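Local coordinates for protein GTPase subunit of restriction endonuclease (Thermococcus gammatolerans, PDB 6P0F) that probably recognises modified DNA through its N-terminal YTH-like domain, serving as the GTPase subunit of a McrBC-type restriction endonuclease, at residues Glu18-Glu21 and Glu22-Lys26; Lys29-Glu32 and Leu33-Gln36; Lys83-Leu86 and Asn87-Thr90; Gly165-Asp168 and Ile169-Ile173. All coordinates share one frame; numbering follows the deposited sequence.

Interaction 1: Glu18-Glu21 and Glu22-Lys26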
ATOM      1  N   GLU A  18       4.223 -10.287   6.792  1.00 20.96           N
ATOM      2  CA  GLU A  18       3.326 -11.433   6.665  1.00 22.22           C
ATOM      3  C   GLU A  18       1.942 -10.992   6.189  1.00 18.95           C
ATOM      4  O   GLU A  18       1.349 -11.611   5.297  1.00 19.50           O
ATOM      5  CB  GLU A  18       3.222 -12.173   8.002  1.00 26.40           C
ATOM      6  CG  GLU A  18       4.573 -12.685   8.487  1.00 34.11           C
ATOM      7  CD  GLU A  18       5.155 -13.726   7.544  1.00 40.54           C
ATOM      8  OE1 GLU A  18       6.121 -13.415   6.827  1.00 43.97           O
ATOM      9  OE2 GLU A  18       4.633 -14.855   7.493  1.00 48.08           O
ATOM     10  N   ASN A  19       1.420  -9.906   6.768  1.00 19.02           N
ATOM     11  CA  ASN A  19       0.103  -9.418   6.365  1.00 20.56           C
ATOM     12  C   ASN A  19       0.118  -8.923   4.920  1.00 17.49           C
ATOM     13  O   ASN A  19      -0.827  -9.165   4.161  1.00 17.26           O
ATOM     14  CB  ASN A  19      -0.324  -8.288   7.302  1.00 19.63           C
ATOM     15  CG  ASN A  19      -0.648  -8.784   8.714  1.00 23.90           C
ATOM     16  OD1 ASN A  19      -0.669  -9.976   8.957  1.00 24.66           O
ATOM     17  ND2 ASN A  19      -0.896  -7.866   9.619  1.00 25.49           N
ATOM     18  N   PHE A  20       1.180  -8.227   4.539  1.00 17.10           N
ATOM     19  CA  PHE A  20       1.346  -7.716   3.171  1.00 18.14           C
ATOM     20  C   PHE A  20       1.435  -8.843   2.152  1.00 19.30           C
ATOM     21  O   PHE A  20       0.828  -8.780   1.077  1.00 18.32           O
ATOM     22  CB  PHE A  20       2.607  -6.860   3.149  1.00 18.84           C
ATOM     23  CG  PHE A  20       2.929  -6.238   1.842  1.00 17.72           C
ATOM     24  CD1 PHE A  20       2.215  -5.142   1.391  1.00 18.96           C
ATOM     25  CD2 PHE A  20       3.990  -6.713   1.063  1.00 19.14           C
ATOM     26  CE1 PHE A  20       2.552  -4.537   0.166  1.00 19.36           C
ATOM     27  CE2 PHE A  20       4.333  -6.095  -0.135  1.00 21.57           C
ATOM     28  CZ  PHE A  20       3.605  -5.016  -0.571  1.00 19.24           C
ATOM     29  N   GLU A  21       2.212  -9.874   2.467  1.00 18.43           N
ATOM     30  CA  GLU A  21       2.278 -11.034   1.595  1.00 19.65           C
ATOM     31  C   GLU A  21       0.899 -11.650   1.408  1.00 18.52           C
ATOM     32  O   GLU A  21       0.532 -12.044   0.299  1.00 19.74           O
ATOM     33  CB  GLU A  21       3.261 -12.048   2.190  1.00 20.99           C
ATOM     34  CG  GLU A  21       3.454 -13.295   1.353  1.00 27.41           C
ATOM     35  CD  GLU A  21       4.507 -14.220   1.963  1.00 33.33           C
ATOM     36  OE1 GLU A  21       4.355 -14.564   3.152  1.00 32.21           O
ATOM     37  OE2 GLU A  21       5.497 -14.553   1.274  1.00 36.08           O
ATOM     38  N   GLU A  22       0.103 -11.692   2.477  1.00 17.51           N
ATOM     39  CA  GLU A  22      -1.187 -12.345   2.397  1.00 18.38           C
ATOM     40  C   GLU A  22      -2.143 -11.612   1.461  1.00 19.12           C
ATOM     41  O   GLU A  22      -2.789 -12.235   0.614  1.00 19.46           O
ATOM     42  CB  GLU A  22      -1.799 -12.479   3.786  1.00 21.64           C
ATOM     43  CG  GLU A  22      -3.138 -13.166   3.751  1.00 24.75           C
ATOM     44  CD  GLU A  22      -3.015 -14.699   3.576  1.00 26.92           C
ATOM     45  OE1 GLU A  22      -3.897 -15.286   2.927  1.00 35.92           O
ATOM     46  OE2 GLU A  22      -2.041 -15.278   4.131  1.00 35.71           O
ATOM     47  N   THR A  23      -2.297 -10.298   1.623  1.00 16.83           N
ATOM     48  CA  THR A  23      -3.365  -9.614   0.931  1.00 16.63           C
ATOM     49  C   THR A  23      -2.938  -8.688  -0.189  1.00 17.10           C
ATOM     50  O   THR A  23      -3.813  -8.269  -0.939  1.00 17.05           O
ATOM     51  CB  THR A  23      -4.240  -8.810   1.903  1.00 17.90           C
ATOM     52  OG1 THR A  23      -3.464  -7.840   2.595  1.00 16.91           O
ATOM     53  CG2 THR A  23      -4.904  -9.755   2.927  1.00 20.74           C
ATOM     54  N   ILE A  24      -1.650  -8.370  -0.332  1.00 15.43           N
ATOM     55  CA  ILE A  24      -1.158  -7.597  -1.473  1.00 17.39           C
ATOM     56  C   ILE A  24      -0.379  -8.460  -2.448  1.00 17.89           C
ATOM     57  O   ILE A  24      -0.530  -8.320  -3.666  1.00 18.92           O
ATOM     58  CB  ILE A  24      -0.316  -6.387  -1.011  1.00 17.68           C
ATOM     59  CG1 ILE A  24      -1.205  -5.381  -0.281  1.00 21.19           C
ATOM     60  CG2 ILE A  24       0.379  -5.729  -2.187  1.00 18.00           C
ATOM     61  CD1 ILE A  24      -2.224  -4.705  -1.189  1.00 20.02           C
ATOM     62  N   LEU A  25       0.496  -9.330  -1.964  1.00 17.80           N
ATOM     63  CA  LEU A  25       1.279 -10.120  -2.903  1.00 19.04           C
ATOM     64  C   LEU A  25       0.511 -11.331  -3.398  1.00 20.95           C
ATOM     65  O   LEU A  25       0.450 -11.575  -4.601  1.00 22.90           O
ATOM     66  CB  LEU A  25       2.614 -10.520  -2.278  1.00 20.75           C
ATOM     67  CG  LEU A  25       3.557  -9.403  -1.797  1.00 19.79           C
ATOM     68  CD1 LEU A  25       4.854  -9.965  -1.296  1.00 24.22           C
ATOM     69  CD2 LEU A  25       3.782  -8.440  -2.954  1.00 22.69           C
ATOM     70  N   LYS A  26      -0.140 -12.067  -2.505  1.00 18.36           N
ATOM     71  CA  LYS A  26      -0.966 -13.197  -2.886  1.00 21.16           C
ATOM     72  C   LYS A  26      -2.377 -12.755  -3.238  1.00 20.69           C
ATOM     73  O   LYS A  26      -2.858 -13.029  -4.342  1.00 22.67           O
ATOM     74  CB  LYS A  26      -0.980 -14.211  -1.743  1.00 20.45           C
ATOM     75  CG  LYS A  26      -1.723 -15.443  -2.048  1.00 24.11           C
ATOM     76  CD  LYS A  26      -1.646 -16.489  -0.910  1.00 25.46           C
ATOM     77  CE  LYS A  26      -2.115 -15.956   0.460  1.00 26.89           C
ATOM     78  NZ  LYS A  26      -3.572 -15.521   0.503  1.00 25.50           N
TER
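The ring of Phe-20 leans on the two residues four and five places further along the helix, Ile-24 and Leu-25. Its CB starts away from 22-26, but CG lies anti to the backbone N (chi1 -179°), beside the carbonyl carbon, and this turns the ring along the helix toward the next turn. Moving outward on one side, CD1 meets Ile-24 CB at 3.7 Å, and CE1 then comes to 3.4 Å from Ile-24 CG2. On the other side CD2 passes Leu-25 CG, and CE2 approaches Leu-25 CD2 at 3.7 Å. CZ, at the tip, again lies against Ile-24 CG2. The two aliphatic chains touch the ring differently. Ile-24 CB sits over one face, 4.0 Å from the centroid of the Phe-20 ring and 29° off its normal, a CH-pi contact. Leu-25 CD2 arrives obliquely.

Phe-20 O is also shared by the backbone N of both neighbours, accepting from Ile-24 N at 2.9 Å and from Leu-25 N at 3.1 Å. Glu-21 O is next bonded by Lys-26 N at 2.9 Å, five residues on, while Glu-22 and Thr-23 still bond four residues back. Around the helix, the ring of Phe-20 meets that of Phe-73; Thr-23 OG1 is bonded to Phe-52 O, and Asn-19 OD1 to the backbone N of Arg-116. The shift from i+4 to i+5 bonding, through a carbonyl shared by two donors, is the signature of a pi-type turn, here closing helix 15-26 against strand 49-55 of the domain's mixed sheet.

Interaction 2: Lys29-Glu32 and Leu33-Gln36; sequences KRNE and LEGQ
Arg-30 and Glu-34 form the ionic part of the contact. The arginine chain runs extended from CG to NE and grips a single carboxylate oxygen side-on: Arg-30 NE lies 2.6 Å from Glu-34 OE1, and Arg-30 NH2 lies 2.8 Å from the same atom. OE1 falls in the guanidinium plane, at its edge, yet the carboxylate is turned 36° against that plane, and both nitrogens reach OE1 from the same face of the carboxylate. A bend at chi2 of Glu-34 (-77°) brings its carboxylate back over the turn. Arg-30 NH1 has a second acidic partner, Asp-43, so the guanidinium ties this loop to helix 39-45; two carboxylates around it would be expected to stabilise its positive charge.

The backbone bonds mark two successive three-residue turns, the first with helical backbone angles but without regular helix bonding. Arg-30 O accepts from Leu-33 N at 2.9 Å and from Glu-34 N at 3.2 Å. Leu-33 O then takes Gln-36 N, and the backbone angles of Glu-34 and Gly-35 match a type II beta turn, with Gly-35 at a positive phi where a CB would be jammed against the preceding carbonyl O.

A side-chain bond closes the start of the first turn: Glu-32 OE1 accepts from Lys-29 N at 2.9 Å, from above the carboxylate plane.

Apolar contacts are made by Leu-33, buried against Leu-42, Cys-50, Phe-52 and Phe-114.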
ATOM      1  N   LYS A  29      -9.170 -14.870  -2.257  1.00 20.06           N
ATOM      2  CA  LYS A  29     -10.327 -15.173  -3.078  1.00 20.39           C
ATOM      3  C   LYS A  29     -11.484 -14.279  -2.654  1.00 20.39           C
ATOM      4  O   LYS A  29     -11.647 -13.974  -1.475  1.00 20.67           O
ATOM      5  CB  LYS A  29     -10.698 -16.646  -2.930  1.00 22.25           C
ATOM      6  CG  LYS A  29      -9.679 -17.574  -3.575  1.00 25.82           C
ATOM      7  CD  LYS A  29      -9.970 -19.043  -3.300  1.00 33.46           C
ATOM      8  CE  LYS A  29      -8.738 -19.910  -3.634  1.00 40.73           C
ATOM      9  NZ  LYS A  29      -8.923 -21.360  -3.277  1.00 46.09           N
ATOM     10  N   ARG A  30     -12.279 -13.852  -3.624  1.00 20.50           N
ATOM     11  CA  ARG A  30     -13.395 -12.961  -3.316  1.00 19.47           C
ATOM     12  C   ARG A  30     -14.327 -13.564  -2.265  1.00 20.90           C
ATOM     13  O   ARG A  30     -14.872 -12.830  -1.435  1.00 21.77           O
ATOM     14  CB  ARG A  30     -14.180 -12.659  -4.594  1.00 23.42           C
ATOM     15  CG  ARG A  30     -15.394 -11.807  -4.361  1.00 26.30           C
ATOM     16  CD  ARG A  30     -16.149 -11.514  -5.673  1.00 27.45           C
ATOM     17  NE  ARG A  30     -17.500 -11.070  -5.357  1.00 28.12           N
ATOM     18  CZ  ARG A  30     -18.155 -10.136  -6.023  1.00 28.26           C
ATOM     19  NH1 ARG A  30     -17.605  -9.556  -7.064  1.00 26.10           N
ATOM     20  NH2 ARG A  30     -19.366  -9.788  -5.640  1.00 30.88           N
ATOM     21  N   ASN A  31     -14.514 -14.884  -2.267  1.00 23.51           N
ATOM     22  CA  ASN A  31     -15.418 -15.468  -1.274  1.00 25.42           C
ATOM     23  C   ASN A  31     -14.942 -15.281   0.156  1.00 28.41           C
ATOM     24  O   ASN A  31     -15.769 -15.357   1.068  1.00 34.79           O
ATOM     25  CB  ASN A  31     -15.648 -16.952  -1.607  1.00 29.27           C
ATOM     26  CG  ASN A  31     -16.427 -17.123  -2.890  1.00 50.69           C
ATOM     27  OD1 ASN A  31     -16.996 -16.162  -3.425  1.00 58.32           O
ATOM     28  ND2 ASN A  31     -16.474 -18.351  -3.390  1.00 60.94           N
ATOM     29  N   GLU A  32     -13.639 -15.049   0.390  1.00 23.14           N
ATOM     30  CA  GLU A  32     -13.142 -14.774   1.727  1.00 25.24           C
ATOM     31  C   GLU A  32     -13.643 -13.434   2.256  1.00 24.52           C
ATOM     32  O   GLU A  32     -13.612 -13.207   3.470  1.00 28.96           O
ATOM     33  CB  GLU A  32     -11.604 -14.840   1.761  1.00 28.04           C
ATOM     34  CG  GLU A  32     -11.003 -16.142   1.153  1.00 32.99           C
ATOM     35  CD  GLU A  32      -9.452 -16.197   1.212  1.00 38.59           C
ATOM     36  OE1 GLU A  32      -8.765 -16.396   0.137  1.00 32.15           O
ATOM     37  OE2 GLU A  32      -8.923 -16.049   2.347  1.00 37.19           O
ATOM     38  N   LEU A  33     -14.118 -12.543   1.383  1.00 19.97           N
ATOM     39  CA  LEU A  33     -14.615 -11.238   1.801  1.00 17.52           C
ATOM     40  C   LEU A  33     -16.128 -11.098   1.693  1.00 21.27           C
ATOM     41  O   LEU A  33     -16.679 -10.135   2.241  1.00 22.87           O
ATOM     42  CB  LEU A  33     -13.973 -10.121   0.958  1.00 20.05           C
ATOM     43  CG  LEU A  33     -12.453  -9.993   1.060  1.00 21.48           C
ATOM     44  CD1 LEU A  33     -11.930  -8.923   0.092  1.00 21.81           C
ATOM     45  CD2 LEU A  33     -12.066  -9.691   2.461  1.00 24.69           C
ATOM     46  N   GLU A  34     -16.781 -11.963   0.922  1.00 21.97           N
ATOM     47  CA  GLU A  34     -18.224 -11.909   0.769  1.00 25.13           C
ATOM     48  C   GLU A  34     -18.873 -12.050   2.137  1.00 24.62           C
ATOM     49  O   GLU A  34     -18.415 -12.821   2.979  1.00 26.33           O
ATOM     50  CB  GLU A  34     -18.700 -13.013  -0.171  1.00 23.83           C
ATOM     51  CG  GLU A  34     -18.381 -12.732  -1.637  1.00 26.54           C
ATOM     52  CD  GLU A  34     -19.303 -11.728  -2.309  1.00 39.11           C
ATOM     53  OE1 GLU A  34     -19.262 -11.620  -3.564  1.00 43.60           O
ATOM     54  OE2 GLU A  34     -20.042 -11.024  -1.589  1.00 41.27           O
ATOM     55  N   GLY A  35     -19.908 -11.266   2.371  1.00 24.34           N
ATOM     56  CA  GLY A  35     -20.542 -11.235   3.665  1.00 27.37           C
ATOM     57  C   GLY A  35     -20.013 -10.162   4.575  1.00 27.96           C
ATOM     58  O   GLY A  35     -20.657  -9.852   5.579  1.00 31.78           O
ATOM     59  N   GLN A  36     -18.859  -9.588   4.252  1.00 23.70           N
ATOM     60  CA  GLN A  36     -18.240  -8.550   5.053  1.00 21.99           C
ATOM     61  C   GLN A  36     -17.998  -7.264   4.295  1.00 27.48           C
ATOM     62  O   GLN A  36     -18.189  -6.176   4.848  1.00 34.70           O
ATOM     63  CB  GLN A  36     -16.905  -9.054   5.615  1.00 23.32           C
ATOM     64  CG  GLN A  36     -17.037 -10.263   6.510  1.00 22.08           C
ATOM     65  CD  GLN A  36     -17.719  -9.942   7.822  1.00 23.52           C
ATOM     66  OE1 GLN A  36     -17.620  -8.830   8.344  1.00 25.64           O
ATOM     67  NE2 GLN A  36     -18.416 -10.920   8.359  1.00 24.59           N
TER
HETATM   68  O   HOH W   1     -16.624 -13.484   4.893  1.00 32.62           O

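Interaction 3: Lys83-Leu86 and Asn87-Thr90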
ATOM      1  N   LYS A  83      14.404   4.557   8.135  1.00 21.32           N
ATOM      2  CA  LYS A  83      15.570   4.086   7.407  1.00 23.47           C
ATOM      3  C   LYS A  83      15.503   2.586   7.169  1.00 23.47           C
ATOM      4  O   LYS A  83      15.111   1.811   8.052  1.00 24.63           O
ATOM      5  CB  LYS A  83      16.869   4.432   8.164  1.00 25.35           C
ATOM      6  CG  LYS A  83      17.136   5.939   8.288  1.00 35.53           C
ATOM      7  CD  LYS A  83      18.662   6.211   8.389  1.00 41.54           C
ATOM      8  CE  LYS A  83      18.965   7.674   8.027  1.00 46.23           C
ATOM      9  NZ  LYS A  83      17.815   8.559   8.065  1.00 52.08           N
ATOM     10  N   VAL A  84      15.917   2.191   5.976  1.00 20.44           N
ATOM     11  CA  VAL A  84      15.989   0.799   5.576  1.00 19.62           C
ATOM     12  C   VAL A  84      17.457   0.410   5.501  1.00 22.91           C
ATOM     13  O   VAL A  84      18.340   1.252   5.300  1.00 23.64           O
ATOM     14  CB  VAL A  84      15.271   0.566   4.221  1.00 20.78           C
ATOM     15  CG1 VAL A  84      16.040   1.282   3.098  1.00 23.16           C
ATOM     16  CG2 VAL A  84      15.101  -0.907   3.888  1.00 23.55           C
ATOM     17  N   ASP A  85      17.715  -0.890   5.649  1.00 22.87           N
ATOM     18  CA  ASP A  85      19.064  -1.425   5.511  1.00 27.03           C
ATOM     19  C   ASP A  85      19.350  -1.681   4.039  1.00 26.97           C
ATOM     20  O   ASP A  85      18.852  -2.653   3.462  1.00 27.86           O
ATOM     21  CB  ASP A  85      19.211  -2.715   6.311  1.00 28.93           C
ATOM     22  CG  ASP A  85      20.651  -3.225   6.346  1.00 32.71           C
ATOM     23  OD1 ASP A  85      21.487  -2.754   5.560  1.00 31.53           O
ATOM     24  OD2 ASP A  85      20.936  -4.099   7.192  1.00 37.70           O
ATOM     25  N   LEU A  86      20.182  -0.838   3.437  1.00 31.14           N
ATOM     26  CA  LEU A  86      20.439  -0.997   2.012  1.00 33.62           C
ATOM     27  C   LEU A  86      21.429  -2.109   1.716  1.00 34.89           C
ATOM     28  O   LEU A  86      21.703  -2.366   0.543  1.00 37.03           O
ATOM     29  CB  LEU A  86      20.946   0.301   1.391  1.00 26.79           C
ATOM     30  CG  LEU A  86      19.934   1.437   1.342  1.00 29.26           C
ATOM     31  CD1 LEU A  86      20.555   2.730   0.864  1.00 31.05           C
ATOM     32  CD2 LEU A  86      18.751   1.058   0.447  1.00 30.20           C
ATOM     33  N   ASN A  87      21.975  -2.776   2.728  1.00 35.01           N
ATOM     34  CA  ASN A  87      22.773  -3.967   2.465  1.00 39.28           C
ATOM     35  C   ASN A  87      21.942  -5.244   2.500  1.00 40.08           C
ATOM     36  O   ASN A  87      22.489  -6.327   2.270  1.00 44.53           O
ATOM     37  CB  ASN A  87      23.944  -4.068   3.451  1.00 40.86           C
ATOM     38  CG  ASN A  87      24.902  -2.899   3.333  1.00 49.75           C
ATOM     39  OD1 ASN A  87      25.496  -2.658   2.275  1.00 53.82           O
ATOM     40  ND2 ASN A  87      25.041  -2.150   4.417  1.00 55.22           N
ATOM     41  N   GLN A  88      20.640  -5.151   2.787  1.00 35.83           N
ATOM     42  CA  GLN A  88      19.708  -6.266   2.665  1.00 28.82           C
ATOM     43  C   GLN A  88      18.797  -6.006   1.463  1.00 32.41           C
ATOM     44  O   GLN A  88      18.776  -4.905   0.891  1.00 29.14           O
ATOM     45  CB  GLN A  88      18.879  -6.467   3.942  1.00 31.78           C
ATOM     46  CG  GLN A  88      19.717  -6.686   5.211  1.00 36.26           C
ATOM     47  CD  GLN A  88      20.107  -8.141   5.431  1.00 53.33           C
ATOM     48  OE1 GLN A  88      20.232  -8.912   4.478  1.00 56.35           O
ATOM     49  NE2 GLN A  88      20.320  -8.519   6.696  1.00 58.39           N
ATOM     50  N   GLU A  89      18.080  -7.051   1.070  1.00 30.93           N
ATOM     51  CA  GLU A  89      17.219  -6.985  -0.106  1.00 37.37           C
ATOM     52  C   GLU A  89      16.140  -5.934   0.101  1.00 33.12           C
ATOM     53  O   GLU A  89      15.609  -5.777   1.208  1.00 27.79           O
ATOM     54  CB  GLU A  89      16.578  -8.358  -0.361  1.00 34.11           C
ATOM     55  CG  GLU A  89      15.745  -8.427  -1.663  1.00 45.03           C
ATOM     56  CD  GLU A  89      15.908  -9.741  -2.446  1.00 53.22           C
ATOM     57  OE1 GLU A  89      14.948 -10.126  -3.157  1.00 49.49           O
ATOM     58  OE2 GLU A  89      16.987 -10.376  -2.365  1.00 54.87           O
ATOM     59  N   THR A  90      15.820  -5.204  -0.973  1.00 30.55           N
ATOM     60  CA  THR A  90      14.677  -4.301  -0.956  1.00 28.25           C
ATOM     61  C   THR A  90      13.854  -4.491  -2.221  1.00 23.28           C
ATOM     62  O   THR A  90      14.332  -5.020  -3.225  1.00 24.38           O
ATOM     63  CB  THR A  90      15.070  -2.818  -0.857  1.00 25.53           C
ATOM     64  OG1 THR A  90      15.718  -2.391  -2.059  1.00 27.96           O
ATOM     65  CG2 THR A  90      15.999  -2.566   0.341  1.00 26.41           C
TER
HETATM   66  O   HOH W   2      16.490  -4.135   3.349  1.00 25.83           O
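Asn-87 meets Asp-85 through its backbone: Asn-87 N donates to Asp-85 OD1 at 2.9 Å, with an N-H...O angle of 153°. The donor stands above the carboxylate plane. The first torsion of Asp-85 (chi1 -173°) sets its CG opposite the backbone N, and the carboxylate is carried to 87-90; OD1 also lies 3.5 Å from Asn-87 CB, and the planes of the carboxylate and the Asn-87 amide are nearly perpendicular.

Gln-88 takes the main-chain hydrogen bond, its N donating to Asp-85 O at 3.1 Å. Its side chain follows the aspartate: Gln-88 CG rests 3.5 Å from Asp-85 OD2, a contact of a methylene with a carboxylate oxygen. The carboxylate thus touches both residues, OD1 by a hydrogen bond and OD2 by a van der Waals contact.

Glu-89 joins through its carbonyl. Water 2 donates to Glu-89 O at 2.8 Å and to Asp-85 O at 2.8 Å, bridging the two carbonyls. Asp-85 O therefore has two donors, Gln-88 N and the water.

Thr-90 closes the segment with an apolar touch, its CG2 lying 4.0 Å from Val-84 CG2. Its OG1 makes a weak hydrogen bond to Ile-138 N, and Val-84 also packs on Phe-152.

An aspartate oxygen bonded to the amide two residues on, with its carbonyl bonded to the amide three residues on, is an Asx turn nested in a type I beta turn, here leading from strand 83-84 into strand 91-102.

Interaction 4: Gly165-Asp168 and Ile169-Ile173; sequences GVYD and ILKNI
Lys-171 lies over one face of the Tyr-167 ring, making a CH-pi contact. Lys-171 CD is 3.9 Å from the centroid of the Tyr-167 ring, 28° off its normal, while CE comes to 3.4 Å from Tyr-167 CE2. A trans first torsion (chi1 -176°) lays the Tyr-167 ring along the helix beside Lys-171, and at the far end of the ring OH is hydrogen-bonded with Asn-3 ND2.

The charged pair is looser. Lys-171 NZ and Asp-168 OD1 are 3.8 Å apart, a long salt bridge between side chains pointing the same way. Water 4 fills in for direct bonding: it donates to Asp-168 OD1 at 2.8 Å and accepts from Lys-171 NZ at 2.6 Å.

Backbone bonds of the i+4 kind join Leu-170 N to Val-166 O, Lys-171 N to Tyr-167 O and Asn-172 N to Asp-168 O. One residue earlier, water 3 stands in for the direct bond, linking Gly-165 O to Ile-169 N beside the kink at Asp-168, whose N has no bond to the turn before.

The apolar contact pairs Val-166 CG2 with Leu-170 CD1 at 3.8 Å. This side of helix 160-174 faces inward, with Val-166 against Lys-144 and Leu-145 of helix 138-145 and Leu-170 on Leu-94 of strand 91-102.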
ATOM      1  N   GLY A 165       7.830  15.170 -10.665  1.00 39.38           N
ATOM      2  CA  GLY A 165       8.991  14.700 -11.388  1.00 36.50           C
ATOM      3  C   GLY A 165       8.877  13.279 -11.867  1.00 40.48           C
ATOM      4  O   GLY A 165       9.534  12.901 -12.842  1.00 37.86           O
ATOM      5  N   VAL A 166       8.041  12.454 -11.215  1.00 37.88           N
ATOM      6  CA  VAL A 166       7.917  11.058 -11.567  1.00 36.84           C
ATOM      7  C   VAL A 166       6.524  10.664 -12.015  1.00 33.41           C
ATOM      8  O   VAL A 166       6.283   9.504 -12.361  1.00 33.00           O
ATOM      9  CB  VAL A 166       8.356  10.140 -10.401  1.00 33.96           C
ATOM     10  CG1 VAL A 166       9.790  10.460 -10.000  1.00 40.22           C
ATOM     11  CG2 VAL A 166       7.403  10.301  -9.237  1.00 34.62           C
ATOM     12  N   TYR A 167       5.584  11.625 -12.028  1.00 35.90           N
ATOM     13  CA  TYR A 167       4.177  11.298 -12.249  1.00 33.95           C
ATOM     14  C   TYR A 167       3.950  10.635 -13.600  1.00 31.56           C
ATOM     15  O   TYR A 167       3.193   9.663 -13.702  1.00 26.53           O
ATOM     16  CB  TYR A 167       3.355  12.578 -12.117  1.00 33.75           C
ATOM     17  CG  TYR A 167       1.863  12.403 -12.234  1.00 33.76           C
ATOM     18  CD1 TYR A 167       1.183  11.461 -11.458  1.00 33.64           C
ATOM     19  CD2 TYR A 167       1.129  13.190 -13.116  1.00 34.93           C
ATOM     20  CE1 TYR A 167      -0.191  11.317 -11.557  1.00 31.08           C
ATOM     21  CE2 TYR A 167      -0.257  13.037 -13.228  1.00 31.98           C
ATOM     22  CZ  TYR A 167      -0.904  12.110 -12.449  1.00 34.26           C
ATOM     23  OH  TYR A 167      -2.280  11.977 -12.566  1.00 31.66           O
ATOM     24  N   ASP A 168       4.585  11.135 -14.653  1.00 34.52           N
ATOM     25  CA  ASP A 168       4.352  10.569 -15.972  1.00 35.56           C
ATOM     26  C   ASP A 168       4.934   9.170 -16.090  1.00 35.87           C
ATOM     27  O   ASP A 168       4.315   8.288 -16.705  1.00 38.92           O
ATOM     28  CB  ASP A 168       4.911  11.520 -17.020  1.00 38.31           C
ATOM     29  CG  ASP A 168       4.002  12.701 -17.219  1.00 45.46           C
ATOM     30  OD1 ASP A 168       2.839  12.481 -17.653  1.00 49.95           O
ATOM     31  OD2 ASP A 168       4.439  13.835 -16.914  1.00 54.75           O
ATOM     32  N   ILE A 169       6.076   8.923 -15.455  1.00 34.17           N
ATOM     33  CA  ILE A 169       6.603   7.563 -15.396  1.00 36.83           C
ATOM     34  C   ILE A 169       5.603   6.637 -14.697  1.00 37.32           C
ATOM     35  O   ILE A 169       5.289   5.539 -15.176  1.00 37.51           O
ATOM     36  CB  ILE A 169       7.966   7.544 -14.686  1.00 42.25           C
ATOM     37  CG1 ILE A 169       8.990   8.420 -15.402  1.00 48.46           C
ATOM     38  CG2 ILE A 169       8.458   6.109 -14.582  1.00 45.89           C
ATOM     39  CD1 ILE A 169      10.203   8.773 -14.524  1.00 54.01           C
ATOM     40  N   LEU A 170       5.100   7.061 -13.544  1.00 29.92           N
ATOM     41  CA  LEU A 170       4.185   6.207 -12.800  1.00 29.11           C
ATOM     42  C   LEU A 170       2.916   5.931 -13.595  1.00 33.85           C
ATOM     43  O   LEU A 170       2.420   4.800 -13.600  1.00 32.04           O
ATOM     44  CB  LEU A 170       3.838   6.841 -11.459  1.00 31.07           C
ATOM     45  CG  LEU A 170       4.978   7.155 -10.492  1.00 35.48           C
ATOM     46  CD1 LEU A 170       4.613   7.755  -9.147  1.00 42.05           C
ATOM     47  CD2 LEU A 170       5.795   5.854 -10.269  1.00 32.14           C
ATOM     48  N   LYS A 171       2.364   6.952 -14.267  1.00 32.37           N
ATOM     49  CA  LYS A 171       1.153   6.711 -15.055  1.00 33.52           C
ATOM     50  C   LYS A 171       1.417   5.696 -16.162  1.00 35.55           C
ATOM     51  O   LYS A 171       0.556   4.860 -16.476  1.00 36.51           O
ATOM     52  CB  LYS A 171       0.617   8.023 -15.638  1.00 30.17           C
ATOM     53  CG  LYS A 171      -0.050   8.929 -14.637  1.00 32.68           C
ATOM     54  CD  LYS A 171      -0.882  10.042 -15.296  1.00 34.21           C
ATOM     55  CE  LYS A 171      -0.015  11.102 -16.004  1.00 34.12           C
ATOM     56  NZ  LYS A 171      -0.831  12.253 -16.566  1.00 34.48           N
ATOM     57  N   ASN A 172       2.604   5.746 -16.771  1.00 34.37           N
ATOM     58  CA  ASN A 172       2.908   4.812 -17.849  1.00 41.05           C
ATOM     59  C   ASN A 172       3.133   3.397 -17.336  1.00 39.75           C
ATOM     60  O   ASN A 172       2.792   2.436 -18.033  1.00 40.96           O
ATOM     61  CB  ASN A 172       4.116   5.302 -18.651  1.00 44.77           C
ATOM     62  CG  ASN A 172       3.797   6.561 -19.462  1.00 49.75           C
ATOM     63  OD1 ASN A 172       2.626   6.886 -19.705  1.00 54.57           O
ATOM     64  ND2 ASN A 172       4.838   7.286 -19.866  1.00 52.63           N
ATOM     65  N   ILE A 173       3.677   3.237 -16.129  1.00 38.38           N
ATOM     66  CA  ILE A 173       3.759   1.891 -15.559  1.00 39.27           C
ATOM     67  C   ILE A 173       2.362   1.322 -15.374  1.00 38.82           C
ATOM     68  O   ILE A 173       2.100   0.153 -15.692  1.00 41.31           O
ATOM     69  CB  ILE A 173       4.544   1.908 -14.233  1.00 37.29           C
ATOM     70  CG1 ILE A 173       6.024   2.265 -14.466  1.00 42.55           C
ATOM     71  CG2 ILE A 173       4.458   0.558 -13.536  1.00 39.13           C
ATOM     72  CD1 ILE A 173       6.796   2.706 -13.202  1.00 36.05           C
TER
HETATM   73  O   HOH W   3       7.795  11.452 -14.995  1.00 41.84           O
HETATM   74  O   HOH W   4       0.737  14.275 -17.048  1.00 44.10           O

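Overall arrangement
The four contacts follow one another along the chain in numerical order, each closing before the next opens. Interactions 1 and 2 are neighbours, with centres about 16 Å apart: helix 15-26 runs through strand 28-29 into the surface loop before helix 39-45. Interaction 3 connects the small hairpin 78-80/83-84 to strand 91-102, and its centre lies about 35 Å from that of interaction 2, across the chain's centre. Interaction 4 is about 25 Å from interaction 1, centre to centre, again on opposite sides. Interactions 1 and 4 lie on helices whose side chains touch strands 49-55 and 91-102 of the one mixed sheet, consistent with a single compact YTH-like DNA-binding domain.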